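Local coordinates for protein dioxygenase (Pseudomonas brassicacearum, PDB 5V2D) that probably cleaves the central carbon-carbon double bond of lignostilbenes with molecular oxygen, using an iron ion held by four histidines in a carotenoid-oxygenase-type beta-propeller, at residues Val150-Lys155 / Gly172-Asp177; Glu260-Lys263 / Pro267-Gln270; Tyr316-Val321 / Arg383-Gly388; Asp425-Gly430 / Ser478-Arg483. All coordinates share one frame; numbering follows the deposited sequence.

Interaction 1: Val150-Lys155 / Gly172-Asp177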
# COMPACT_ATOMS: atom_id res chain seq x y z
N VAL A 150 -10.33 -16.80 -2.09
CA VAL A 150 -10.44 -15.94 -0.93
C VAL A 150 -9.90 -14.54 -1.21
O VAL A 150 -9.26 -14.26 -2.23
CB VAL A 150 -9.73 -16.56 0.32
CG1 VAL A 150 -10.30 -17.91 0.65
CG2 VAL A 150 -8.24 -16.66 0.16
N LEU A 151 -10.19 -13.62 -0.26
CA LEU A 151 -9.51 -12.32 -0.22
C LEU A 151 -8.34 -12.43 0.78
O LEU A 151 -8.54 -12.86 1.92
CB LEU A 151 -10.47 -11.26 0.30
CG LEU A 151 -9.90 -9.81 0.11
CD1 LEU A 151 -9.91 -9.42 -1.34
CD2 LEU A 151 -10.68 -8.80 0.91
N LEU A 152 -7.14 -12.05 0.34
CA LEU A 152 -5.98 -12.01 1.24
C LEU A 152 -5.80 -10.60 1.74
O LEU A 152 -5.81 -9.65 0.94
CB LEU A 152 -4.74 -12.40 0.52
CG LEU A 152 -4.73 -13.88 0.05
CD1 LEU A 152 -3.40 -14.11 -0.67
CD2 LEU A 152 -5.00 -14.85 1.18
N ALA A 153 -5.76 -10.45 3.03
CA ALA A 153 -5.39 -9.20 3.71
C ALA A 153 -3.96 -9.37 4.17
O ALA A 153 -3.60 -10.33 4.89
CB ALA A 153 -6.29 -8.93 4.91
N LEU A 154 -3.10 -8.48 3.70
CA LEU A 154 -1.67 -8.67 3.76
C LEU A 154 -0.97 -7.57 4.59
O LEU A 154 -1.32 -6.39 4.52
CB LEU A 154 -1.09 -8.67 2.39
CG LEU A 154 -1.72 -9.68 1.42
CD1 LEU A 154 -2.27 -8.91 0.20
CD2 LEU A 154 -0.65 -10.66 0.97
N LYS A 155 0.11 -7.99 5.24
CA LYS A 155 1.02 -7.09 5.81
C LYS A 155 2.39 -7.79 5.90
O LYS A 155 2.47 -8.91 6.25
CB LYS A 155 0.48 -6.81 7.15
CG LYS A 155 1.31 -6.27 8.18
CD LYS A 155 1.61 -4.96 8.07
CE LYS A 155 1.78 -4.41 9.50
NZ LYS A 155 2.07 -2.96 9.17
N GLY A 172 -8.87 -17.10 8.59
CA GLY A 172 -7.69 -17.53 9.41
C GLY A 172 -6.45 -17.13 8.64
O GLY A 172 -6.50 -16.62 7.50
N GLU A 173 -5.32 -17.38 9.25
CA GLU A 173 -4.05 -17.17 8.62
C GLU A 173 -3.99 -18.05 7.38
O GLU A 173 -4.36 -19.20 7.42
CB GLU A 173 -2.91 -17.49 9.56
CG GLU A 173 -1.56 -17.20 8.95
CD GLU A 173 -0.39 -17.53 9.90
OE1 GLU A 173 -0.26 -18.76 10.18
OE2 GLU A 173 0.43 -16.64 10.31
N TRP A 174 -3.52 -17.51 6.30
CA TRP A 174 -3.38 -18.28 5.06
C TRP A 174 -1.94 -18.71 4.87
O TRP A 174 -1.05 -17.91 4.68
CB TRP A 174 -3.83 -17.44 3.84
CG TRP A 174 -4.14 -18.20 2.63
CD1 TRP A 174 -3.39 -18.28 1.53
CD2 TRP A 174 -5.28 -18.99 2.38
NE1 TRP A 174 -4.00 -19.04 0.56
CE2 TRP A 174 -5.16 -19.51 1.06
CE3 TRP A 174 -6.42 -19.31 3.13
CZ2 TRP A 174 -6.11 -20.34 0.47
CZ3 TRP A 174 -7.37 -20.14 2.56
CH2 TRP A 174 -7.23 -20.62 1.23
N THR A 175 -1.72 -20.02 4.88
CA THR A 175 -0.34 -20.59 4.76
C THR A 175 -0.01 -21.06 3.36
O THR A 175 1.06 -21.53 3.10
CB THR A 175 -0.19 -21.84 5.71
OG1 THR A 175 -1.10 -22.82 5.23
CG2 THR A 175 -0.60 -21.51 7.15
N PHE A 176 -0.93 -20.89 2.43
CA PHE A 176 -0.83 -21.39 1.03
C PHE A 176 -0.62 -22.92 1.08
O PHE A 176 0.38 -23.41 0.54
CB PHE A 176 0.26 -20.68 0.21
CG PHE A 176 0.05 -19.19 0.10
CD1 PHE A 176 0.49 -18.33 1.11
CD2 PHE A 176 -0.59 -18.68 -1.00
CE1 PHE A 176 0.32 -16.95 0.97
CE2 PHE A 176 -0.82 -17.30 -1.13
CZ PHE A 176 -0.31 -16.43 -0.14
N ASP A 177 -1.51 -23.58 1.75
CA ASP A 177 -1.45 -25.06 1.95
C ASP A 177 -0.10 -25.56 2.46
O ASP A 177 0.40 -26.55 1.98
CB ASP A 177 -1.82 -25.76 0.61
CG ASP A 177 -3.23 -25.42 0.14
OD1 ASP A 177 -3.48 -24.83 -0.97
OD2 ASP A 177 -4.13 -25.69 0.94
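V150 and L152 place methyl groups over one face of the W174 indole, within a blade of the beta-propeller expected of the carotenoid-oxygenase family. The blade sheet runs 143-147, 150-154, 161-163, 170-173, so the two segments are not paired directly: strand 161-163 lies between them, and V150 and W174 both touch its A162. The closest packing is at the pyrrole end of the indole. There L152 CD2 comes to 3.8 Å from W174 CG and stands 4.0 Å from the centroid of the five-membered ring, 25° off its normal, which is the geometry of a CH-pi contact. The benzo end is met more loosely: V150 CG1 approaches W174 CH2 no closer than 4.1 Å, although V150 CG2 lies almost exactly on the normal of the six-membered ring (3° off). W174 as a residue is partly exposed, whereas V150, L152 and F176 are all buried. Beside it F176 turns its ring so that W174 CD1 sits over its centre, and F185 stacks on the same phenyl group. L152 serves both aromatics: chi1 (-66°) carries CG toward them, and the second torsion spreads the branches, CD2 to the indole and CD1 to the phenyl. An alanine here removes both methyls, and would probably open a gap between the indole and the phenyl tip, leaving F176 freer to turn. The contact with F176 is narrow and meets the ring obliquely: L152 CD1 lies 3.9 Å from F176 CZ.

Interaction 2: Glu260-Lys263 / Pro267-Gln270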
# COMPACT_ATOMS: atom_id res chain seq x y z
N GLU A 260 19.24 -5.67 18.18
CA GLU A 260 19.66 -5.17 19.50
C GLU A 260 18.97 -3.88 19.82
O GLU A 260 18.48 -3.72 20.93
CB GLU A 260 21.23 -5.05 19.61
CG GLU A 260 21.94 -6.42 19.67
CD GLU A 260 21.40 -7.33 20.81
OE1 GLU A 260 21.35 -6.87 22.01
OE2 GLU A 260 21.00 -8.51 20.54
N ARG A 261 18.90 -2.96 18.86
CA ARG A 261 18.17 -1.71 19.06
C ARG A 261 16.71 -2.02 19.45
O ARG A 261 16.13 -1.38 20.32
CB ARG A 261 18.22 -0.84 17.79
CG ARG A 261 17.31 0.39 17.83
CD ARG A 261 17.43 1.24 16.56
NE ARG A 261 16.89 0.56 15.37
CZ ARG A 261 17.57 0.27 14.26
NH1 ARG A 261 18.83 0.61 14.11
NH2 ARG A 261 16.92 -0.37 13.24
N MET A 262 16.10 -2.99 18.75
CA MET A 262 14.73 -3.39 19.05
C MET A 262 14.58 -3.99 20.46
O MET A 262 13.61 -3.67 21.15
CB MET A 262 14.20 -4.41 18.01
CG MET A 262 14.03 -3.87 16.58
SD MET A 262 13.82 -5.26 15.37
CE MET A 262 12.35 -6.02 16.08
N LYS A 263 15.50 -4.86 20.86
CA LYS A 263 15.48 -5.41 22.24
C LYS A 263 15.55 -4.32 23.28
O LYS A 263 14.97 -4.47 24.32
CB LYS A 263 16.60 -6.38 22.48
CG LYS A 263 16.23 -7.72 21.93
CD LYS A 263 17.40 -8.73 22.05
CE LYS A 263 16.93 -10.14 21.77
NZ LYS A 263 17.99 -10.93 21.06
N PRO A 267 13.18 1.59 17.40
CA PRO A 267 12.45 1.29 16.17
C PRO A 267 12.98 0.11 15.39
O PRO A 267 14.17 -0.19 15.41
CB PRO A 267 12.58 2.58 15.36
CG PRO A 267 13.07 3.66 16.35
CD PRO A 267 13.95 2.87 17.27
N HIS A 268 12.08 -0.56 14.66
CA HIS A 268 12.48 -1.71 13.82
C HIS A 268 13.47 -1.30 12.73
O HIS A 268 14.43 -1.99 12.50
CB HIS A 268 11.26 -2.33 13.20
CG HIS A 268 11.51 -3.61 12.43
ND1 HIS A 268 11.13 -4.83 12.92
CD2 HIS A 268 12.00 -3.81 11.19
CE1 HIS A 268 11.44 -5.75 12.01
NE2 HIS A 268 12.00 -5.16 10.98
N PHE A 269 13.24 -0.16 12.10
CA PHE A 269 14.09 0.35 11.03
C PHE A 269 14.74 1.69 11.42
O PHE A 269 14.17 2.46 12.18
CB PHE A 269 13.23 0.67 9.78
CG PHE A 269 12.61 -0.53 9.13
CD1 PHE A 269 13.39 -1.41 8.41
CD2 PHE A 269 11.27 -0.78 9.26
CE1 PHE A 269 12.81 -2.52 7.78
CE2 PHE A 269 10.67 -1.88 8.66
CZ PHE A 269 11.46 -2.76 7.94
N GLN A 270 15.86 1.96 10.76
CA GLN A 270 16.56 3.24 10.88
C GLN A 270 17.08 3.70 9.52
O GLN A 270 17.78 2.97 8.83
CB GLN A 270 17.77 3.02 11.83
CG GLN A 270 18.50 4.31 12.19
CD GLN A 270 19.70 4.06 13.07
OE1 GLN A 270 20.74 3.59 12.60
NE2 GLN A 270 19.55 4.33 14.31
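The R261 guanidinium has Q270 CB over the rim of one face and two carbonyls at its edge. Q270 CB is 3.5 Å from R261 NH1, while P267 O and H268 O lie near the guanidinium plane. The first bond, R261 NE to P267 O, is 2.8 Å long and practically straight, with an N-H...O angle of 179°. The second is less well directed: R261 NH2 reaches H268 O at 3.1 Å and 141°, approaching from above the carbonyl plane. NH2 also bonds to T256 O, so this one nitrogen ties the strand before the helix to the chain after it. The arginine chain, extended through its first two torsions, bends at the third (chi3 68°), which turns NE and NH2 toward the successive carbonyls, and R261 CD packs 3.9 Å from P267 CD. A leucine in its place would probably leave the carbonyls of P267 and H268 without their donors and the turn less firmly held to the helix. The second flat group is the H268 imidazole, beside which M262 runs in the same direction. M262 SD stands 4.2 Å from the ring centroid of H268, obliquely, and the ring is fixed at both nitrogens, NE2 by E204 and ND1 by R124 O. The side chain of F269 is about 12 Å from the bound iron (Fe (III)) ion. Helix 259-263 thus fills the excursion between the paired antiparallel strands 255-257 and 269-271, an insertion consistent with the cap built over the propeller in carotenoid-cleaving oxygenases.

Interaction 3: Tyr316-Val321 / Arg383-Gly388; sequences YVDMPV and RQYAHG
D318 OD1 is gripped by two donors, the hydroxyl of Y385 and the guanidinium NH2 of R349, the latter through a salt bridge. The bond from Y385 OH to D318 OD1 is short, 2.5 Å, and falls on the anti lone pair of that oxygen, the one directed away from OD2. The two side chains approach from opposite directions. OD1 stays near the plane of the tyrosine ring, at its edge, 3.2 Å from Y385 CE2, but the carboxylate itself is twisted 42° against the ring. The nearby R349 would probably favour the ionised form of D318, making OD1 a stronger acceptor for the phenol. In the propeller this bond joins two blades: D318 lies on strand 314-322, paired with strand 301-311 that carries the iron ligand H304, whereas Y385 lies in the loop entering strand 387-392 of the next sheet. The ring reaches across because Y385 CG sits between the backbone N and the carbonyl carbon (chi1 84°), and it packs on L306 and N307 on the way. Its main chain is steadied locally: Y385 N donates to Q384 OE1 at 2.9 Å with an angle of 141°, and the next amide, A386 N, bonds to E449 OE1.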
# COMPACT_ATOMS: atom_id res chain seq x y z
N TYR A 316 13.01 -2.20 -17.05
CA TYR A 316 12.58 -0.87 -16.74
C TYR A 316 11.58 -0.90 -15.58
O TYR A 316 10.59 -1.65 -15.64
CB TYR A 316 11.93 -0.24 -18.00
CG TYR A 316 12.83 -0.25 -19.21
CD1 TYR A 316 12.74 -1.27 -20.15
CD2 TYR A 316 13.75 0.78 -19.44
CE1 TYR A 316 13.55 -1.27 -21.26
CE2 TYR A 316 14.56 0.79 -20.58
CZ TYR A 316 14.46 -0.23 -21.47
OH TYR A 316 15.27 -0.30 -22.59
N VAL A 317 11.77 -0.03 -14.59
CA VAL A 317 10.86 0.05 -13.45
C VAL A 317 10.46 1.50 -13.23
O VAL A 317 11.33 2.35 -13.01
CB VAL A 317 11.53 -0.48 -12.19
CG1 VAL A 317 10.57 -0.48 -11.03
CG2 VAL A 317 11.96 -1.93 -12.41
N ASP A 318 9.18 1.78 -13.20
CA ASP A 318 8.62 3.11 -12.96
C ASP A 318 8.07 3.23 -11.55
O ASP A 318 7.29 2.36 -11.10
CB ASP A 318 7.54 3.43 -13.99
CG ASP A 318 8.07 3.42 -15.44
OD1 ASP A 318 7.27 3.22 -16.44
OD2 ASP A 318 9.29 3.61 -15.59
N MET A 319 8.48 4.27 -10.85
CA MET A 319 8.07 4.48 -9.48
C MET A 319 8.39 5.93 -9.03
O MET A 319 9.33 6.50 -9.50
CB MET A 319 8.86 3.55 -8.53
CG MET A 319 10.34 3.77 -8.57
SD MET A 319 11.31 2.96 -7.24
CE MET A 319 11.26 1.32 -7.85
N PRO A 320 7.66 6.44 -8.04
CA PRO A 320 8.11 7.66 -7.33
C PRO A 320 9.43 7.35 -6.67
O PRO A 320 9.67 6.20 -6.22
CB PRO A 320 7.01 7.93 -6.32
CG PRO A 320 5.86 7.11 -6.77
CD PRO A 320 6.42 5.90 -7.47
N VAL A 321 10.30 8.37 -6.66
CA VAL A 321 11.54 8.35 -5.93
C VAL A 321 11.61 9.68 -5.16
O VAL A 321 11.35 10.77 -5.75
CB VAL A 321 12.71 8.21 -6.86
CG1 VAL A 321 14.04 8.18 -6.05
CG2 VAL A 321 12.63 6.91 -7.65
N ARG A 383 4.17 -5.63 -18.39
CA ARG A 383 4.33 -5.56 -19.86
C ARG A 383 4.52 -4.10 -20.24
O ARG A 383 4.19 -3.14 -19.49
CB ARG A 383 3.08 -6.03 -20.64
CG ARG A 383 2.24 -7.18 -20.15
CD ARG A 383 2.90 -8.58 -20.32
NE ARG A 383 3.21 -9.21 -19.00
CZ ARG A 383 3.06 -10.50 -18.65
NH1 ARG A 383 2.58 -11.39 -19.52
NH2 ARG A 383 3.42 -10.91 -17.43
N GLN A 384 4.92 -3.92 -21.48
CA GLN A 384 5.05 -2.59 -22.05
C GLN A 384 3.68 -1.89 -21.92
O GLN A 384 2.60 -2.49 -22.11
CB GLN A 384 5.44 -2.70 -23.57
CG GLN A 384 6.60 -1.90 -24.19
CD GLN A 384 6.80 -0.45 -23.72
OE1 GLN A 384 6.21 0.12 -22.75
NE2 GLN A 384 7.83 0.10 -24.32
N TYR A 385 3.70 -0.64 -21.59
CA TYR A 385 2.51 0.07 -21.22
C TYR A 385 2.75 1.53 -21.44
O TYR A 385 3.89 1.93 -21.56
CB TYR A 385 2.14 -0.22 -19.73
CG TYR A 385 2.86 0.62 -18.74
CD1 TYR A 385 2.18 1.48 -17.92
CD2 TYR A 385 4.27 0.54 -18.57
CE1 TYR A 385 2.84 2.27 -16.98
CE2 TYR A 385 4.94 1.33 -17.66
CZ TYR A 385 4.23 2.18 -16.86
OH TYR A 385 4.81 3.02 -15.98
N ALA A 386 1.68 2.32 -21.45
CA ALA A 386 1.76 3.74 -21.73
C ALA A 386 0.94 4.68 -20.87
O ALA A 386 0.88 5.88 -21.16
CB ALA A 386 1.40 4.00 -23.22
N HIS A 387 0.28 4.14 -19.84
CA HIS A 387 -0.60 4.94 -19.00
C HIS A 387 -0.47 4.62 -17.51
O HIS A 387 -0.27 3.49 -17.16
CB HIS A 387 -2.04 4.65 -19.41
CG HIS A 387 -2.34 5.01 -20.83
ND1 HIS A 387 -2.81 6.26 -21.18
CD2 HIS A 387 -2.22 4.29 -21.98
CE1 HIS A 387 -2.85 6.33 -22.50
NE2 HIS A 387 -2.58 5.13 -23.01
N GLY A 388 -0.62 5.62 -16.67
CA GLY A 388 -0.70 5.40 -15.20
C GLY A 388 -1.63 6.41 -14.56
O GLY A 388 -1.87 7.49 -15.14

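Interaction 4: Asp425-Gly430 / Ser478-Arg483; sequences DAWFPG and SGPIAR
W427 stretches its indole over the turn G479-P480, which covers one ring face from end to end. G479 CA lies 3.5 Å from the centroid of the five-membered ring of W427, 14° off the normal, and P480 CD 3.4 Å from that of the six-membered ring, 16° off. Both are CH-pi contacts, tight enough that a beta carbon on G479 would collide with W427 NE1. The opposite face is covered by P429 CA of the tryptophan's own segment, so the indole is sandwiched between G479-P480 and P429. R483 comes to the edge: its NH2 stands 3.5 Å from W427 CZ2, the guanidinium plane steeply inclined to the ring at 75°. Beyond the ring, one water bridges the segments, accepting from R483 NH1 at 2.8 Å and donating to P429 O at 3.0 Å. NH1 also forms a salt bridge with E467, which fixes the end of the extended arginine. Strand 424-427, outermost in its four-stranded sheet, thereby meets the neighbouring sheet, where I481 and A482 form a classic beta bulge facing V470, and where W427 and P480 both rest on L471 of strand 465-472.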
# COMPACT_ATOMS: atom_id res chain seq x y z
N ASP A 425 -3.67 14.58 -17.19
CA ASP A 425 -5.08 15.00 -17.21
C ASP A 425 -5.52 14.79 -15.73
O ASP A 425 -5.52 13.64 -15.27
CB ASP A 425 -5.82 14.00 -18.14
CG ASP A 425 -7.41 14.24 -18.24
OD1 ASP A 425 -7.88 15.37 -17.83
OD2 ASP A 425 -8.27 13.33 -18.80
N ALA A 426 -5.83 15.85 -14.99
CA ALA A 426 -6.07 15.75 -13.55
C ALA A 426 -7.41 16.29 -13.13
O ALA A 426 -7.92 17.26 -13.73
CB ALA A 426 -4.98 16.49 -12.78
N TRP A 427 -8.02 15.69 -12.09
CA TRP A 427 -9.19 16.28 -11.47
C TRP A 427 -8.82 16.87 -10.11
O TRP A 427 -8.24 16.17 -9.24
CB TRP A 427 -10.35 15.26 -11.35
CG TRP A 427 -11.56 15.92 -10.79
CD1 TRP A 427 -12.16 17.03 -11.28
CD2 TRP A 427 -12.31 15.57 -9.61
NE1 TRP A 427 -13.24 17.37 -10.52
CE2 TRP A 427 -13.35 16.50 -9.49
CE3 TRP A 427 -12.24 14.52 -8.70
CZ2 TRP A 427 -14.28 16.45 -8.45
CZ3 TRP A 427 -13.17 14.47 -7.69
CH2 TRP A 427 -14.15 15.41 -7.56
N PHE A 428 -9.18 18.13 -9.90
CA PHE A 428 -9.08 18.79 -8.59
C PHE A 428 -10.47 18.85 -7.99
O PHE A 428 -11.42 19.34 -8.65
CB PHE A 428 -8.56 20.26 -8.78
CG PHE A 428 -8.53 21.08 -7.50
CD1 PHE A 428 -7.71 20.70 -6.44
CD2 PHE A 428 -9.29 22.25 -7.37
CE1 PHE A 428 -7.61 21.46 -5.29
CE2 PHE A 428 -9.22 23.02 -6.21
CZ PHE A 428 -8.37 22.61 -5.14
N PRO A 429 -10.66 18.35 -6.77
CA PRO A 429 -12.03 18.23 -6.24
C PRO A 429 -12.55 19.45 -5.50
O PRO A 429 -13.53 19.36 -4.79
CB PRO A 429 -11.90 17.06 -5.26
CG PRO A 429 -10.56 17.22 -4.68
CD PRO A 429 -9.70 17.66 -5.88
N GLY A 430 -11.84 20.56 -5.54
CA GLY A 430 -12.18 21.71 -4.73
C GLY A 430 -11.20 21.81 -3.58
O GLY A 430 -10.38 20.91 -3.30
N SER A 478 -13.03 16.74 -16.23
CA SER A 478 -14.43 16.96 -16.06
C SER A 478 -15.01 16.43 -14.71
O SER A 478 -16.15 16.72 -14.34
CB SER A 478 -15.11 16.30 -17.23
OG SER A 478 -16.43 16.26 -16.99
N GLY A 479 -14.25 15.64 -13.97
CA GLY A 479 -14.72 15.16 -12.68
C GLY A 479 -15.66 13.98 -12.75
O GLY A 479 -15.81 13.33 -13.81
N PRO A 480 -16.21 13.61 -11.57
CA PRO A 480 -16.92 12.38 -11.43
C PRO A 480 -18.14 12.26 -12.38
O PRO A 480 -18.83 13.25 -12.55
CB PRO A 480 -17.44 12.45 -10.02
CG PRO A 480 -16.43 13.29 -9.29
CD PRO A 480 -15.91 14.26 -10.29
N ILE A 481 -18.31 11.12 -13.01
CA ILE A 481 -19.55 10.83 -13.63
C ILE A 481 -20.57 10.37 -12.57
O ILE A 481 -21.77 10.44 -12.80
CB ILE A 481 -19.40 9.80 -14.77
CG1 ILE A 481 -18.97 8.42 -14.24
CG2 ILE A 481 -18.52 10.44 -15.84
CD1 ILE A 481 -18.73 7.41 -15.29
N ALA A 482 -20.08 9.89 -11.44
CA ALA A 482 -20.93 9.43 -10.33
C ALA A 482 -20.21 9.64 -9.02
O ALA A 482 -19.00 9.47 -8.93
CB ALA A 482 -21.28 7.98 -10.49
N ARG A 483 -20.94 10.10 -8.03
CA ARG A 483 -20.46 10.22 -6.65
C ARG A 483 -21.32 9.36 -5.76
O ARG A 483 -22.52 9.58 -5.66
CB ARG A 483 -20.52 11.65 -6.14
CG ARG A 483 -19.72 12.67 -6.98
CD ARG A 483 -19.92 14.02 -6.39
NE ARG A 483 -19.18 15.09 -7.01
CZ ARG A 483 -18.14 15.71 -6.46
NH1 ARG A 483 -17.62 15.40 -5.29
NH2 ARG A 483 -17.56 16.65 -7.11
O HOH W 1 -15.90 17.56 -4.98

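Overall arrangement
Interactions 1 and 3 are buried, interaction 2 is partly so, and interaction 4 lies at the surface. Interaction 1 packs strand 150-154 against the loop that follows strand 170-173 of the same sheet, and is wholly apolar; interaction 3 joins two sheets through a buried charge and a phenol. Interaction 4 also bridges two sheets, but by backbone and proline against an aromatic face, with water at its margin. Interactions 3 and 4 share the sheet containing strands 387-392 and 424-427, their nearest atoms about 7 Å apart without touching. Interaction 2 differs in spanning a local helix-to-strand excursion with side-chain-to-carbonyl bonds; its centre lies about 43 Å from that of interaction 4, across the chain's centre.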